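Long-range contact in leucine--tRNA ligase (Agrobacterium radiobacter, PDB 5AH5), which probably joins L-leucine to its cognate tRNA at the expense of ATP, as a class I aminoacyl-tRNA synthetase: residues B[747-759]-B[764-776]. Sequence-based numbering, arbitrary orientation.
With SO4 (sulfate ion), chain K; nucleotides of chain D.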
ATOM      1  N   ARG B 747      37.689  11.055   8.200  1.00 45.19           N
ATOM      2  CA  ARG B 747      38.663  12.043   8.725  1.00 54.43           C
ATOM      3  C   ARG B 747      37.992  13.369   9.151  1.00 52.49           C
ATOM      4  O   ARG B 747      38.555  14.072   9.990  1.00 44.88           O
ATOM      5  CB  ARG B 747      39.784  12.427   7.711  1.00 51.80           C
ATOM      6  CG  ARG B 747      40.535  11.325   6.966  1.00 62.47           C
ATOM      7  CD  ARG B 747      42.009  11.161   7.328  1.00 63.44           C
ATOM      8  NE  ARG B 747      42.771  12.410   7.378  1.00 61.36           N
ATOM      9  CZ  ARG B 747      43.614  12.878   6.448  1.00 61.26           C
ATOM     10  NH1 ARG B 747      43.866  12.231   5.303  1.00 66.18           N
ATOM     11  NH2 ARG B 747      44.211  14.048   6.665  1.00 59.72           N
ATOM     12  N   LEU B 748      36.846  13.742   8.559  1.00 41.99           N
ATOM     13  CA  LEU B 748      36.261  15.058   8.845  1.00 38.57           C
ATOM     14  C   LEU B 748      35.086  15.052   9.772  1.00 42.29           C
ATOM     15  O   LEU B 748      34.604  16.111  10.127  1.00 45.10           O
ATOM     16  CB  LEU B 748      35.950  15.768   7.563  1.00 43.50           C
ATOM     17  CG  LEU B 748      37.178  16.042   6.728  1.00 42.83           C
ATOM     18  CD1 LEU B 748      36.775  16.326   5.305  1.00 43.38           C
ATOM     19  CD2 LEU B 748      37.960  17.235   7.317  1.00 49.81           C
ATOM     20  N   VAL B 749      34.697  13.879  10.246  1.00 44.39           N
ATOM     21  CA  VAL B 749      33.502  13.688  11.053  1.00 50.31           C
ATOM     22  C   VAL B 749      33.599  14.181  12.492  1.00 51.19           C
ATOM     23  O   VAL B 749      32.570  14.617  13.060  1.00 52.38           O
ATOM     24  CB  VAL B 749      33.111  12.176  11.081  1.00 55.84           C
ATOM     25  CG1 VAL B 749      32.031  11.849  12.121  1.00 57.29           C
ATOM     26  CG2 VAL B 749      32.642  11.774   9.704  1.00 58.67           C
ATOM     27  N   GLN B 750      34.773  14.044  13.130  1.00 61.99           N
ATOM     28  CA  GLN B 750      34.997  14.696  14.451  1.00 53.98           C
ATOM     29  C   GLN B 750      35.800  15.885  14.126  1.00 49.55           C
ATOM     30  O   GLN B 750      36.717  15.797  13.318  1.00 45.20           O
ATOM     31  CB  GLN B 750      35.795  13.851  15.416  1.00 68.92           C
ATOM     32  CG  GLN B 750      35.149  12.544  15.833  1.00 77.38           C
ATOM     33  CD  GLN B 750      36.186  11.548  16.328  1.00 85.43           C
ATOM     34  OE1 GLN B 750      37.243  11.357  15.701  1.00 86.34           O
ATOM     35  NE2 GLN B 750      35.894  10.904  17.457  1.00 89.73           N
ATOM     36  N   ALA B 751      35.463  17.009  14.738  1.00 51.67           N
ATOM     37  CA  ALA B 751      36.306  18.188  14.667  1.00 54.66           C
ATOM     38  C   ALA B 751      37.329  18.025  15.827  1.00 53.43           C
ATOM     39  O   ALA B 751      37.453  16.931  16.411  1.00 39.79           O
ATOM     40  CB  ALA B 751      35.478  19.468  14.813  1.00 56.96           C
ATOM     41  N   GLU B 752      38.034  19.107  16.121  1.00 47.65           N
ATOM     42  CA  GLU B 752      39.109  19.103  17.085  1.00 61.08           C
ATOM     43  C   GLU B 752      38.565  19.049  18.532  1.00 47.68           C
ATOM     44  O   GLU B 752      39.205  18.465  19.371  1.00 42.63           O
ATOM     45  CB  GLU B 752      40.024  20.326  16.850  1.00 70.29           C
ATOM     46  CG  GLU B 752      40.664  20.353  15.445  1.00 87.01           C
ATOM     47  CD  GLU B 752      41.358  21.679  15.087  1.00 97.41           C
ATOM     48  OE1 GLU B 752      41.765  22.418  16.014  1.00 95.78           O
ATOM     49  OE2 GLU B 752      41.504  21.987  13.871  1.00103.50           O
ATOM     50  N   ASN B 753      37.382  19.620  18.779  1.00 44.10           N
ATOM     51  CA  ASN B 753      36.746  19.639  20.118  1.00 47.22           C
ATOM     52  C   ASN B 753      35.313  19.122  20.154  1.00 45.09           C
ATOM     53  O   ASN B 753      34.598  19.165  19.176  1.00 47.60           O
ATOM     54  CB  ASN B 753      36.789  21.059  20.695  1.00 41.53           C
ATOM     55  CG  ASN B 753      38.200  21.576  20.815  1.00 49.29           C
ATOM     56  OD1 ASN B 753      39.053  20.961  21.474  1.00 50.24           O
ATOM     57  ND2 ASN B 753      38.479  22.679  20.139  1.00 52.72           N
ATOM     58  N   ILE B 754      34.898  18.655  21.311  1.00 43.50           N
ATOM     59  CA  ILE B 754      33.581  18.071  21.499  1.00 45.90           C
ATOM     60  C   ILE B 754      32.864  18.774  22.655  1.00 48.28           C
ATOM     61  O   ILE B 754      33.488  19.069  23.677  1.00 38.75           O
ATOM     62  CB  ILE B 754      33.771  16.564  21.685  1.00 52.79           C
ATOM     63  CG1 ILE B 754      33.588  15.935  20.299  1.00 65.20           C
ATOM     64  CG2 ILE B 754      32.813  15.927  22.693  1.00 55.21           C
ATOM     65  CD1 ILE B 754      34.032  14.495  20.197  1.00 71.98           C
ATOM     66  N   VAL B 755      31.587  19.102  22.453  1.00 42.32           N
ATOM     67  CA  VAL B 755      30.710  19.558  23.523  1.00 40.79           C
ATOM     68  C   VAL B 755      30.122  18.304  24.183  1.00 40.50           C
ATOM     69  O   VAL B 755      29.472  17.482  23.551  1.00 40.16           O
ATOM     70  CB  VAL B 755      29.631  20.517  23.017  1.00 41.57           C
ATOM     71  CG1 VAL B 755      28.672  20.913  24.135  1.00 40.56           C
ATOM     72  CG2 VAL B 755      30.281  21.776  22.405  1.00 41.92           C
ATOM     73  N   LEU B 756      30.416  18.116  25.466  1.00 33.88           N
ATOM     74  CA  LEU B 756      29.983  16.895  26.186  1.00 32.94           C
ATOM     75  C   LEU B 756      29.025  17.285  27.319  1.00 31.71           C
ATOM     76  O   LEU B 756      29.438  17.989  28.199  1.00 33.81           O
ATOM     77  CB  LEU B 756      31.238  16.223  26.780  1.00 34.52           C
ATOM     78  CG  LEU B 756      31.146  14.796  27.324  1.00 37.02           C
ATOM     79  CD1 LEU B 756      31.015  13.802  26.184  1.00 39.84           C
ATOM     80  CD2 LEU B 756      32.376  14.456  28.162  1.00 42.19           C
ATOM     81  N   PRO B 757      27.755  16.845  27.297  1.00 30.53           N
ATOM     82  CA  PRO B 757      26.923  17.107  28.479  1.00 29.27           C
ATOM     83  C   PRO B 757      27.365  16.279  29.690  1.00 30.19           C
ATOM     84  O   PRO B 757      27.835  15.126  29.535  1.00 25.63           O
ATOM     85  CB  PRO B 757      25.512  16.692  28.037  1.00 30.37           C
ATOM     86  CG  PRO B 757      25.734  15.714  26.887  1.00 33.88           C
ATOM     87  CD  PRO B 757      26.983  16.222  26.206  1.00 32.93           C
ATOM     88  N   VAL B 758      27.193  16.871  30.870  1.00 26.71           N
ATOM     89  CA  VAL B 758      27.519  16.255  32.125  1.00 26.45           C
ATOM     90  C   VAL B 758      26.263  16.106  32.935  1.00 25.10           C
ATOM     91  O   VAL B 758      25.552  17.082  33.166  1.00 23.43           O
ATOM     92  CB  VAL B 758      28.471  17.181  32.865  1.00 28.72           C
ATOM     93  CG1 VAL B 758      28.849  16.595  34.220  1.00 30.49           C
ATOM     94  CG2 VAL B 758      29.690  17.434  31.977  1.00 29.89           C
ATOM     95  N   GLN B 759      25.964  14.883  33.317  1.00 25.23           N
ATOM     96  CA  GLN B 759      24.915  14.572  34.275  1.00 27.10           C
ATOM     97  C   GLN B 759      25.493  14.236  35.665  1.00 27.75           C
ATOM     98  O   GLN B 759      26.570  13.736  35.766  1.00 26.41           O
ATOM     99  CB  GLN B 759      24.117  13.388  33.808  1.00 28.25           C
ATOM    100  CG  GLN B 759      23.261  13.674  32.569  1.00 28.63           C
ATOM    101  CD  GLN B 759      22.669  12.420  31.940  1.00 30.97           C
ATOM    102  OE1 GLN B 759      23.212  11.331  32.062  1.00 29.87           O
ATOM    103  NE2 GLN B 759      21.575  12.593  31.203  1.00 30.56           N
ATOM    104  N   LEU B 764      20.995  16.518  33.968  1.00 30.05           N
ATOM    105  CA  LEU B 764      21.884  17.440  33.291  1.00 31.38           C
ATOM    106  C   LEU B 764      22.252  18.619  34.185  1.00 30.98           C
ATOM    107  O   LEU B 764      21.371  19.365  34.621  1.00 29.28           O
ATOM    108  CB  LEU B 764      21.252  18.018  32.057  1.00 32.53           C
ATOM    109  CG  LEU B 764      22.032  19.056  31.241  1.00 34.32           C
ATOM    110  CD1 LEU B 764      23.236  18.438  30.550  1.00 35.04           C
ATOM    111  CD2 LEU B 764      21.137  19.687  30.169  1.00 35.82           C
ATOM    112  N   ILE B 765      23.556  18.820  34.359  1.00 29.62           N
ATOM    113  CA  ILE B 765      24.100  19.944  35.082  1.00 26.75           C
ATOM    114  C   ILE B 765      24.577  21.053  34.105  1.00 29.28           C
ATOM    115  O   ILE B 765      24.242  22.193  34.290  1.00 26.04           O
ATOM    116  CB  ILE B 765      25.267  19.458  35.996  1.00 28.84           C
ATOM    117  CG1 ILE B 765      24.790  18.319  36.934  1.00 29.10           C
ATOM    118  CG2 ILE B 765      25.769  20.607  36.833  1.00 27.78           C
ATOM    119  CD1 ILE B 765      23.461  18.601  37.666  1.00 30.59           C
ATOM    120  N   ARG B 766      25.340  20.721  33.068  1.00 29.69           N
ATOM    121  CA  ARG B 766      25.919  21.720  32.131  1.00 26.99           C
ATOM    122  C   ARG B 766      26.653  20.930  31.053  1.00 28.24           C
ATOM    123  O   ARG B 766      26.671  19.705  31.068  1.00 30.98           O
ATOM    124  CB  ARG B 766      26.909  22.671  32.812  1.00 28.15           C
ATOM    125  CG  ARG B 766      28.120  21.989  33.456  1.00 30.99           C
ATOM    126  CD  ARG B 766      29.164  22.998  33.910  1.00 31.69           C
ATOM    127  NE  ARG B 766      29.900  23.518  32.753  1.00 33.57           N
ATOM    128  CZ  ARG B 766      30.928  24.352  32.787  1.00 35.91           C
ATOM    129  NH1 ARG B 766      31.415  24.853  33.926  1.00 35.42           N
ATOM    130  NH2 ARG B 766      31.483  24.684  31.636  1.00 33.20           N
ATOM    131  N   THR B 767      27.277  21.618  30.140  1.00 28.73           N
ATOM    132  CA  THR B 767      28.141  21.005  29.160  1.00 32.99           C
ATOM    133  C   THR B 767      29.539  21.530  29.365  1.00 31.57           C
ATOM    134  O   THR B 767      29.749  22.541  30.013  1.00 37.61           O
ATOM    135  CB  THR B 767      27.738  21.344  27.698  1.00 32.47           C
ATOM    136  OG1 THR B 767      27.902  22.755  27.455  1.00 39.43           O
ATOM    137  CG2 THR B 767      26.340  20.993  27.416  1.00 36.08           C
ATOM    138  N   MET B 768      30.464  20.825  28.751  1.00 32.35           N
ATOM    139  CA  MET B 768      31.879  21.008  28.884  1.00 39.57           C
ATOM    140  C   MET B 768      32.419  20.763  27.449  1.00 40.23           C
ATOM    141  O   MET B 768      31.994  19.846  26.760  1.00 37.04           O
ATOM    142  CB  MET B 768      32.331  19.924  29.864  1.00 41.82           C
ATOM    143  CG  MET B 768      33.782  19.699  30.062  1.00 46.73           C
ATOM    144  SD  MET B 768      34.077  18.183  30.980  1.00 51.01           S
ATOM    145  CE  MET B 768      33.430  16.875  29.959  1.00 59.21           C
ATOM    146  N   THR B 769      33.304  21.617  26.996  1.00 40.47           N
ATOM    147  CA  THR B 769      33.998  21.439  25.718  1.00 41.74           C
ATOM    148  C   THR B 769      35.382  20.900  25.977  1.00 42.77           C
ATOM    149  O   THR B 769      36.136  21.496  26.761  1.00 40.07           O
ATOM    150  CB  THR B 769      34.085  22.779  25.007  1.00 41.91           C
ATOM    151  OG1 THR B 769      32.753  23.252  24.861  1.00 50.21           O
ATOM    152  CG2 THR B 769      34.709  22.657  23.621  1.00 46.36           C
ATOM    153  N   ILE B 770      35.718  19.774  25.359  1.00 37.98           N
ATOM    154  CA  ILE B 770      37.038  19.172  25.531  1.00 38.60           C
ATOM    155  C   ILE B 770      37.599  18.775  24.161  1.00 40.95           C
ATOM    156  O   ILE B 770      36.830  18.543  23.264  1.00 36.64           O
ATOM    157  CB  ILE B 770      36.963  17.869  26.367  1.00 38.67           C
ATOM    158  CG1 ILE B 770      35.760  17.029  25.953  1.00 38.31           C
ATOM    159  CG2 ILE B 770      36.876  18.224  27.850  1.00 42.58           C
ATOM    160  CD1 ILE B 770      35.840  15.581  26.333  1.00 42.07           C
ATOM    161  N   PRO B 771      38.915  18.613  24.035  1.00 38.11           N
ATOM    162  CA  PRO B 771      39.527  17.967  22.876  1.00 37.62           C
ATOM    163  C   PRO B 771      39.006  16.591  22.665  1.00 41.33           C
ATOM    164  O   PRO B 771      38.705  15.898  23.638  1.00 40.81           O
ATOM    165  CB  PRO B 771      41.006  17.831  23.246  1.00 40.34           C
ATOM    166  CG  PRO B 771      41.239  18.736  24.422  1.00 37.78           C
ATOM    167  CD  PRO B 771      39.905  19.024  25.059  1.00 39.89           C
ATOM    168  N   VAL B 772      38.880  16.198  21.389  1.00 38.17           N
ATOM    169  CA  VAL B 772      38.577  14.821  21.003  1.00 43.85           C
ATOM    170  C   VAL B 772      39.754  13.921  21.440  1.00 43.68           C
ATOM    171  O   VAL B 772      40.913  14.387  21.497  1.00 53.73           O
ATOM    172  CB  VAL B 772      38.351  14.774  19.459  1.00 46.23           C
ATOM    173  CG1 VAL B 772      38.242  13.348  18.946  1.00 57.21           C
ATOM    174  CG2 VAL B 772      37.097  15.533  19.134  1.00 50.33           C
ATOM    175  N   ASN B 773      39.480  12.654  21.745  1.00 55.80           N
ATOM    176  CA  ASN B 773      40.539  11.690  22.209  1.00 59.30           C
ATOM    177  C   ASN B 773      41.204  12.028  23.516  1.00 56.68           C
ATOM    178  O   ASN B 773      42.341  11.582  23.770  1.00 64.17           O
ATOM    179  CB  ASN B 773      41.686  11.532  21.196  1.00 61.67           C
ATOM    180  CG  ASN B 773      41.191  11.205  19.820  1.00 73.91           C
ATOM    181  OD1 ASN B 773      40.404  10.263  19.654  1.00 72.58           O
ATOM    182  ND2 ASN B 773      41.630  11.990  18.815  1.00 71.74           N
ATOM    183  N   LEU B 774      40.554  12.832  24.344  1.00 54.34           N
ATOM    184  CA  LEU B 774      41.068  13.057  25.689  1.00 54.25           C
ATOM    185  C   LEU B 774      40.961  11.683  26.349  1.00 47.80           C
ATOM    186  O   LEU B 774      39.991  10.934  26.161  1.00 46.42           O
ATOM    187  CB  LEU B 774      40.286  14.155  26.432  1.00 55.72           C
ATOM    188  CG  LEU B 774      41.038  14.922  27.546  1.00 57.84           C
ATOM    189  CD1 LEU B 774      42.320  15.623  27.064  1.00 57.57           C
ATOM    190  CD2 LEU B 774      40.075  15.911  28.177  1.00 47.70           C
ATOM    191  N   ALA B 775      42.024  11.294  27.025  1.00 47.99           N
ATOM    192  CA  ALA B 775      42.001  10.086  27.833  1.00 44.22           C
ATOM    193  C   ALA B 775      40.815  10.095  28.830  1.00 40.67           C
ATOM    194  O   ALA B 775      40.457  11.129  29.392  1.00 40.77           O
ATOM    195  CB  ALA B 775      43.314   9.966  28.570  1.00 45.82           C
ATOM    196  N   GLU B 776      40.227   8.923  29.059  1.00 36.66           N
ATOM    197  CA  GLU B 776      39.106   8.801  29.958  1.00 35.78           C
ATOM    198  C   GLU B 776      39.423   9.362  31.373  1.00 35.65           C
ATOM    199  O   GLU B 776      38.602  10.094  31.969  1.00 32.93           O
ATOM    200  CB  GLU B 776      38.607   7.362  29.965  1.00 40.43           C
ATOM    201  CG  GLU B 776      37.232   7.234  30.514  1.00 44.50           C
ATOM    202  CD  GLU B 776      36.717   5.818  30.471  1.00 47.43           C
ATOM    203  OE1 GLU B 776      36.643   5.262  29.355  1.00 55.53           O
ATOM    204  OE2 GLU B 776      36.360   5.286  31.551  1.00 48.94           O
TER
HETATM  205  S   SO4 K1820      32.992  25.133  28.315  1.00 77.08           S
HETATM  206  O1  SO4 K1820      31.573  25.024  28.751  1.00 61.17           O
HETATM  207  O2  SO4 K1820      33.908  24.089  28.868  1.00 61.12           O
HETATM  208  O3  SO4 K1820      33.486  26.503  28.604  1.00 79.04           O
HETATM  209  O4  SO4 K1820      32.960  24.976  26.840  1.00 93.30           O
ATOM    210  P     U D  20      20.881  13.787  24.977  1.00 36.67           P
ATOM    211  OP1   U D  20      19.472  13.737  25.433  1.00 37.99           O
ATOM    212  OP2   U D  20      21.221  13.995  23.584  1.00 38.53           O
ATOM    213  O5'   U D  20      21.700  14.864  25.800  1.00 38.17           O
ATOM    214  C5'   U D  20      21.531  14.963  27.222  1.00 32.85           C
ATOM    215  C4'   U D  20      21.201  16.385  27.573  1.00 32.57           C
ATOM    216  O4'   U D  20      22.323  17.217  27.182  1.00 30.72           O
ATOM    217  C3'   U D  20      19.972  16.966  26.877  1.00 32.81           C
ATOM    218  O3'   U D  20      19.260  17.821  27.772  1.00 30.43           O
ATOM    219  C2'   U D  20      20.582  17.770  25.725  1.00 33.18           C
ATOM    220  O2'   U D  20      19.783  18.827  25.270  1.00 32.04           O
ATOM    221  C1'   U D  20      21.875  18.281  26.365  1.00 33.09           C
ATOM    222  N1    U D  20      22.934  18.586  25.393  1.00 28.22           N
ATOM    223  C2    U D  20      23.356  19.887  25.278  1.00 29.52           C
ATOM    224  O2    U D  20      22.928  20.778  25.976  1.00 33.78           O
ATOM    225  N3    U D  20      24.329  20.098  24.334  1.00 34.72           N
ATOM    226  C4    U D  20      24.909  19.162  23.506  1.00 34.18           C
ATOM    227  O4    U D  20      25.790  19.507  22.722  1.00 45.19           O
ATOM    228  C5    U D  20      24.426  17.833  23.687  1.00 32.93           C
ATOM    229  C6    U D  20      23.462  17.599  24.589  1.00 37.77           C
ATOM    230  P     G D  19      18.413   8.246  23.258  1.00 33.75           P
ATOM    231  OP1   G D  19      17.357   9.214  22.960  1.00 27.69           O
ATOM    232  OP2   G D  19      19.321   7.695  22.267  1.00 37.02           O
ATOM    233  O5'   G D  19      19.373   8.959  24.332  1.00 32.92           O
ATOM    234  C5'   G D  19      18.845   9.876  25.331  1.00 31.15           C
ATOM    235  C4'   G D  19      19.986  10.596  26.026  1.00 33.67           C
ATOM    236  O4'   G D  19      20.732   9.624  26.804  1.00 31.45           O
ATOM    237  C3'   G D  19      21.003  11.226  25.068  1.00 33.34           C
ATOM    238  O3'   G D  19      21.536  12.445  25.475  1.00 33.75           O
ATOM    239  C2'   G D  19      22.131  10.216  25.039  1.00 34.57           C
ATOM    240  O2'   G D  19      23.398  10.663  24.631  1.00 35.04           O
ATOM    241  C1'   G D  19      22.108   9.734  26.480  1.00 33.40           C
ATOM    242  N9    G D  19      22.734   8.444  26.730  1.00 36.29           N
ATOM    243  C8    G D  19      23.028   7.451  25.827  1.00 38.14           C
ATOM    244  N7    G D  19      23.551   6.391  26.384  1.00 37.75           N
ATOM    245  C5    G D  19      23.582   6.695  27.739  1.00 38.48           C
ATOM    246  C6    G D  19      24.030   5.925  28.845  1.00 36.72           C
ATOM    247  O6    G D  19      24.475   4.772  28.854  1.00 29.24           O
ATOM    248  N1    G D  19      23.891   6.621  30.040  1.00 35.43           N
ATOM    249  C2    G D  19      23.374   7.887  30.163  1.00 35.65           C
ATOM    250  N2    G D  19      23.307   8.387  31.413  1.00 32.47           N
ATOM    251  N3    G D  19      22.961   8.616  29.140  1.00 37.64           N
ATOM    252  C4    G D  19      23.083   7.958  27.969  1.00 38.06           C
TER
HETATM  253  O   HOH W   1      38.248  22.317  24.268  1.00 56.38           O
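Ile754 and Ile770 exchange two backbone hydrogen bonds, the shorter from Ile754 N to Ile770 O (2.7 Å), and Leu756 and Met768 do likewise, zipping up an antiparallel hairpin. Near the turn a beta bulge shifts the register: Val758 O accepts from Ile765 N while Val758 N reaches Arg766 O. At the other end Val772 N donates to Glu752 O.

Leu756 and Met768 lie side by side, Leu756 CB to Met768 CE 3.9 Å. Val772 CG2 packs tightly on Ile754 CD1 (3.4 Å).

The face carrying Val755, Pro757, Gln759, Leu764 and Thr767 meets tRNA. Pro757 rests its rigid, apolar ring on U20 of chain D, CB at ribose O4' (3.3 Å), CG and CD near base C6 and C5. Gln759 extends OE1 to N2 of G19 of chain D (3.0 Å).

A sulfate, probably from the crystallisation liquor, binds Thr769 N straight through O2 (3.2 Å, 176°). Chi1 of -57° sets Thr769 OG1 beside that amide, donating to O4; Arg766 NH2 adds a weak bond.

In this small C-terminal mixed sheet, whose tRNA contact is consistent with elbow binding by bacterial leucyl-tRNA synthetases, apolar Leu756, Val758 and Met768 are buried against helix 776-785, and Leu756 also against parallel strand 808-813.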